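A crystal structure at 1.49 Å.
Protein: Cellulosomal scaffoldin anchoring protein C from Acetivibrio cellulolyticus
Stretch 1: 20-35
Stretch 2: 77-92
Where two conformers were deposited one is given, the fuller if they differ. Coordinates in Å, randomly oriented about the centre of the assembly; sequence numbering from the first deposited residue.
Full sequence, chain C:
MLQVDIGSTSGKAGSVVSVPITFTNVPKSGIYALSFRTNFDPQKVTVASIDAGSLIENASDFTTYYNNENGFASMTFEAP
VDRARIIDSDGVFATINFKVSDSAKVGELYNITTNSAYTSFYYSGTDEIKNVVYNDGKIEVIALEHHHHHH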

# COMPACT_ATOMS: atom_id res chain seq x y z
N PRO C 20 -18.14 -2.30 -1.03
CA PRO C 20 -18.24 -3.43 -0.05
C PRO C 20 -17.00 -4.32 -0.11
O PRO C 20 -16.46 -4.57 -1.17
CB PRO C 20 -19.50 -4.17 -0.48
CG PRO C 20 -19.55 -3.98 -1.98
CD PRO C 20 -18.96 -2.56 -2.24
N ILE C 21 -16.60 -4.78 1.06
CA ILE C 21 -15.54 -5.75 1.18
C ILE C 21 -16.20 -7.07 1.63
O ILE C 21 -16.79 -7.15 2.73
CB ILE C 21 -14.42 -5.35 2.14
CG1 ILE C 21 -13.73 -4.01 1.74
CG2 ILE C 21 -13.42 -6.51 2.30
CD1 ILE C 21 -13.09 -3.25 2.86
N THR C 22 -16.12 -8.09 0.76
CA THR C 22 -16.86 -9.35 0.93
C THR C 22 -15.84 -10.46 1.17
O THR C 22 -14.78 -10.50 0.53
CB THR C 22 -17.72 -9.74 -0.31
OG1 THR C 22 -18.58 -8.65 -0.66
CG2 THR C 22 -18.53 -11.09 -0.11
N PHE C 23 -16.17 -11.37 2.07
CA PHE C 23 -15.35 -12.57 2.23
C PHE C 23 -16.18 -13.83 1.79
O PHE C 23 -17.36 -14.01 2.13
CB PHE C 23 -15.12 -12.84 3.72
CG PHE C 23 -14.25 -11.83 4.49
CD1 PHE C 23 -13.53 -10.82 3.82
CD2 PHE C 23 -14.18 -11.90 5.89
CE1 PHE C 23 -12.75 -9.89 4.56
CE2 PHE C 23 -13.35 -11.03 6.61
CZ PHE C 23 -12.63 -10.03 5.94
N THR C 24 -15.50 -14.63 0.96
CA THR C 24 -16.10 -15.86 0.38
C THR C 24 -15.20 -17.02 0.78
O THR C 24 -14.02 -16.92 0.85
CB THR C 24 -16.29 -15.65 -1.16
OG1 THR C 24 -17.38 -14.71 -1.32
CG2 THR C 24 -16.82 -16.96 -1.85
N ASN C 25 -15.84 -18.20 0.95
CA ASN C 25 -15.11 -19.44 1.37
C ASN C 25 -14.39 -19.24 2.72
O ASN C 25 -13.22 -19.64 2.96
CB ASN C 25 -14.08 -19.89 0.32
CG ASN C 25 -14.69 -20.11 -1.04
OD1 ASN C 25 -15.83 -20.45 -1.21
ND2 ASN C 25 -13.91 -19.74 -2.01
N VAL C 26 -15.12 -18.56 3.63
CA VAL C 26 -14.53 -18.38 4.96
C VAL C 26 -14.38 -19.79 5.65
O VAL C 26 -15.38 -20.51 5.63
CB VAL C 26 -15.44 -17.45 5.80
CG1 VAL C 26 -15.06 -17.37 7.28
CG2 VAL C 26 -15.47 -16.00 5.19
N PRO C 27 -13.29 -20.01 6.32
CA PRO C 27 -13.11 -21.35 6.96
C PRO C 27 -14.15 -21.48 8.04
O PRO C 27 -14.35 -20.63 8.92
CB PRO C 27 -11.69 -21.26 7.53
CG PRO C 27 -11.41 -19.77 7.70
CD PRO C 27 -12.05 -19.23 6.42
N LYS C 28 -14.79 -22.71 8.09
CA LYS C 28 -15.77 -22.91 9.14
C LYS C 28 -15.20 -22.99 10.56
O LYS C 28 -15.94 -22.76 11.54
CB LYS C 28 -16.61 -24.21 8.81
CG LYS C 28 -17.22 -24.10 7.40
CD LYS C 28 -18.19 -22.95 7.35
CE LYS C 28 -19.07 -23.19 6.08
NZ LYS C 28 -19.89 -21.99 5.75
N SER C 29 -13.90 -23.25 10.63
CA SER C 29 -13.27 -23.22 11.95
C SER C 29 -13.08 -21.83 12.49
O SER C 29 -12.78 -21.65 13.68
CB SER C 29 -11.91 -23.97 11.88
OG SER C 29 -10.98 -23.42 11.01
N GLY C 30 -13.15 -20.85 11.59
CA GLY C 30 -13.22 -19.46 12.08
C GLY C 30 -11.94 -18.65 11.85
O GLY C 30 -10.81 -19.16 12.02
N ILE C 31 -12.16 -17.35 11.52
CA ILE C 31 -11.08 -16.39 11.50
C ILE C 31 -11.07 -15.69 12.85
O ILE C 31 -12.12 -15.10 13.26
CB ILE C 31 -11.32 -15.33 10.38
CG1 ILE C 31 -11.44 -15.99 8.99
CG2 ILE C 31 -10.17 -14.32 10.46
CD1 ILE C 31 -11.93 -14.97 7.88
N TYR C 32 -9.96 -15.85 13.59
CA TYR C 32 -9.85 -15.25 14.91
C TYR C 32 -9.38 -13.79 14.87
O TYR C 32 -9.69 -13.01 15.78
CB TYR C 32 -8.81 -16.15 15.65
CG TYR C 32 -8.57 -15.82 17.10
CD1 TYR C 32 -9.64 -15.94 18.03
CD2 TYR C 32 -7.36 -15.39 17.57
CE1 TYR C 32 -9.41 -15.70 19.38
CE2 TYR C 32 -7.09 -15.16 18.95
CZ TYR C 32 -8.14 -15.30 19.83
OH TYR C 32 -7.95 -15.09 21.17
N ALA C 33 -8.50 -13.47 13.89
CA ALA C 33 -7.96 -12.08 13.87
C ALA C 33 -7.60 -11.81 12.43
O ALA C 33 -7.16 -12.66 11.69
CB ALA C 33 -6.73 -11.92 14.77
N LEU C 34 -7.73 -10.54 12.01
CA LEU C 34 -7.33 -10.15 10.64
C LEU C 34 -7.11 -8.67 10.65
O LEU C 34 -7.67 -7.89 11.45
CB LEU C 34 -8.41 -10.54 9.60
CG LEU C 34 -9.69 -9.67 9.62
CD1 LEU C 34 -9.55 -8.60 8.50
CD2 LEU C 34 -10.90 -10.60 9.34
N SER C 35 -6.25 -8.25 9.74
CA SER C 35 -6.21 -6.80 9.33
C SER C 35 -6.39 -6.76 7.81
O SER C 35 -6.03 -7.67 7.10
CB SER C 35 -4.90 -6.13 9.74
OG SER C 35 -3.82 -6.72 9.04
N PHE C 77 -10.20 -7.03 12.76
CA PHE C 77 -11.14 -7.87 13.55
C PHE C 77 -10.33 -8.69 14.52
O PHE C 77 -9.27 -9.25 14.17
CB PHE C 77 -11.88 -8.82 12.63
CG PHE C 77 -12.76 -9.81 13.37
CD1 PHE C 77 -13.95 -9.41 13.99
CD2 PHE C 77 -12.36 -11.13 13.48
CE1 PHE C 77 -14.76 -10.31 14.66
CE2 PHE C 77 -13.16 -12.05 14.17
CZ PHE C 77 -14.34 -11.65 14.76
N GLU C 78 -10.75 -8.67 15.80
CA GLU C 78 -10.13 -9.51 16.84
C GLU C 78 -11.28 -10.22 17.54
O GLU C 78 -12.05 -9.52 18.27
CB GLU C 78 -9.34 -8.67 17.79
CG GLU C 78 -8.16 -7.86 17.16
CD GLU C 78 -7.83 -6.58 17.99
OE1 GLU C 78 -8.73 -5.72 18.21
OE2 GLU C 78 -6.61 -6.59 18.37
N ALA C 79 -11.47 -11.51 17.33
CA ALA C 79 -12.48 -12.21 18.09
C ALA C 79 -12.17 -12.16 19.57
O ALA C 79 -11.02 -12.03 19.95
CB ALA C 79 -12.50 -13.63 17.65
N PRO C 80 -13.20 -12.20 20.38
CA PRO C 80 -12.91 -12.30 21.82
C PRO C 80 -12.19 -13.62 22.16
O PRO C 80 -12.25 -14.59 21.37
CB PRO C 80 -14.35 -12.24 22.43
CG PRO C 80 -15.22 -12.87 21.35
CD PRO C 80 -14.63 -12.25 20.07
N VAL C 81 -11.64 -13.61 23.37
CA VAL C 81 -10.73 -14.73 23.73
C VAL C 81 -11.42 -16.06 23.84
O VAL C 81 -10.78 -17.11 23.67
CB VAL C 81 -9.95 -14.53 25.03
CG1 VAL C 81 -8.76 -15.51 25.07
CG2 VAL C 81 -9.41 -13.17 25.09
N ASP C 82 -12.73 -16.06 24.08
CA ASP C 82 -13.56 -17.26 24.06
C ASP C 82 -14.15 -17.65 22.77
O ASP C 82 -14.99 -18.55 22.68
CB ASP C 82 -14.64 -17.18 25.17
CG ASP C 82 -15.60 -15.98 25.00
OD1 ASP C 82 -15.38 -15.16 24.01
OD2 ASP C 82 -16.60 -15.81 25.77
N ARG C 83 -13.75 -16.95 21.66
CA ARG C 83 -14.37 -17.15 20.42
C ARG C 83 -15.92 -17.05 20.46
O ARG C 83 -16.59 -17.59 19.53
CB ARG C 83 -13.94 -18.47 19.80
CG ARG C 83 -12.52 -18.71 19.59
CD ARG C 83 -12.71 -19.79 18.47
NE ARG C 83 -11.49 -19.92 17.91
CZ ARG C 83 -10.86 -19.73 16.76
NH1 ARG C 83 -9.59 -19.45 17.07
NH2 ARG C 83 -11.17 -19.95 15.46
N ALA C 84 -16.48 -16.23 21.36
CA ALA C 84 -17.97 -16.03 21.45
C ALA C 84 -18.49 -15.38 20.17
O ALA C 84 -19.68 -15.52 19.80
CB ALA C 84 -18.40 -15.23 22.68
N ARG C 85 -17.61 -14.67 19.46
CA ARG C 85 -17.95 -14.14 18.13
C ARG C 85 -16.76 -14.62 17.33
O ARG C 85 -15.64 -14.69 17.87
CB ARG C 85 -17.98 -12.57 18.07
CG ARG C 85 -19.26 -11.91 18.56
CD ARG C 85 -19.25 -11.45 19.94
NE ARG C 85 -18.12 -10.63 20.33
CZ ARG C 85 -17.82 -10.30 21.58
NH1 ARG C 85 -18.60 -10.80 22.65
NH2 ARG C 85 -16.83 -9.50 21.87
N ILE C 86 -16.99 -14.97 16.10
CA ILE C 86 -15.88 -15.48 15.25
C ILE C 86 -16.39 -15.22 13.85
O ILE C 86 -17.65 -15.13 13.68
CB ILE C 86 -15.61 -16.99 15.49
CG1 ILE C 86 -14.27 -17.33 14.94
CG2 ILE C 86 -16.82 -17.77 14.99
CD1 ILE C 86 -13.17 -16.94 15.83
N ILE C 87 -15.52 -15.05 12.83
CA ILE C 87 -16.04 -14.94 11.46
C ILE C 87 -15.88 -16.34 10.84
O ILE C 87 -14.72 -16.80 10.65
CB ILE C 87 -15.30 -13.86 10.71
CG1 ILE C 87 -15.67 -12.47 11.25
CG2 ILE C 87 -15.69 -13.90 9.19
CD1 ILE C 87 -14.87 -11.37 10.60
N ASP C 88 -17.03 -17.01 10.65
CA ASP C 88 -16.96 -18.38 10.16
C ASP C 88 -18.02 -18.62 9.11
O ASP C 88 -18.44 -19.81 8.86
CB ASP C 88 -17.12 -19.39 11.31
CG ASP C 88 -18.45 -19.33 11.92
OD1 ASP C 88 -19.32 -18.47 11.68
OD2 ASP C 88 -18.65 -20.20 12.93
N SER C 89 -18.48 -17.59 8.39
CA SER C 89 -19.44 -17.71 7.33
C SER C 89 -19.19 -16.56 6.32
O SER C 89 -18.40 -15.60 6.65
CB SER C 89 -20.86 -17.55 7.86
OG SER C 89 -21.13 -16.32 8.56
N ASP C 90 -19.82 -16.63 5.15
CA ASP C 90 -19.49 -15.67 4.08
C ASP C 90 -20.39 -14.49 4.13
O ASP C 90 -21.52 -14.54 4.54
CB ASP C 90 -19.66 -16.34 2.71
CG ASP C 90 -18.73 -17.51 2.46
OD1 ASP C 90 -17.87 -17.81 3.29
OD2 ASP C 90 -18.76 -18.02 1.29
N GLY C 91 -19.81 -13.33 3.70
CA GLY C 91 -20.70 -12.14 3.66
C GLY C 91 -19.88 -10.90 3.63
O GLY C 91 -18.72 -10.90 3.32
N VAL C 92 -20.55 -9.79 3.91
CA VAL C 92 -19.89 -8.47 3.91
C VAL C 92 -19.19 -8.21 5.24
O VAL C 92 -19.83 -8.20 6.35
CB VAL C 92 -20.95 -7.38 3.66
CG1 VAL C 92 -20.28 -5.99 3.65
CG2 VAL C 92 -21.61 -7.62 2.25
O HOH W 1 -18.39 -20.65 0.78
O HOH W 2 -18.06 -19.98 5.09
O HOH W 3 -20.68 -21.18 8.29
O HOH W 4 -16.20 -21.72 14.04
O HOH W 5 -8.70 -17.58 22.26

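Two segments far apart in sequence can be joined by short runs of antiparallel pairing, with side chains packing the gaps between them. In this scaffoldin anchoring protein, between the paired ends, packing of side chains joins further backbone and side-chain hydrogen bonds. At one end Phe23 and Gly91 exchange backbone hydrogen bonds, Phe23 N to Gly91 O at 2.9 Å and Gly91 N to Phe23 O at 3.0 Å; at the other, Leu34 and Phe77 do the same, Leu34 N to Phe77 O at 2.9 Å and Phe77 N to Leu34 O at 3.0 Å.

Between them, Ile87 is the central bump. Ile87 CG2 lies 4.1 Å from Phe23 CD2, at the edge of that ring, 4.0 Å from Val26 CG1 and 4.1 Å from Ile31 CD1, while Ile87 CD1 reaches Leu34 CD2 at 4.2 Å. A branched aliphatic side chain suits a hollow with walls on several sides. Its backbone is held too: Ile31 N donates to Ile87 O at 2.8 Å, and the return bond, Ile87 N to Ile31 O, is weak at 3.4 Å.

Beside this bridge, Gly30 provides the hollow into which Ile86 fits, with Gly30 CA 3.7 Å from Ile86 CG1; an ideal CB there would lie 2.6 Å from that same CG1, and the backbone angles themselves call for glycine.

Tyr32 buries the most area of any residue here. Tyr32 CD1 meets Ala79 CB at 3.7 Å, the methyl of Ala79 packing against the ring, and Ile86 CD1 sits at the ring's edge. The backbone is tied as well: Ala79 N donates to Tyr32 O at 2.8 Å.

Just past the strand that ends at Thr24, Asp90 uses both carboxylate oxygens: Asn25 N binds Asp90 OD2 and Val26 N binds Asp90 OD1, each at 2.9 Å.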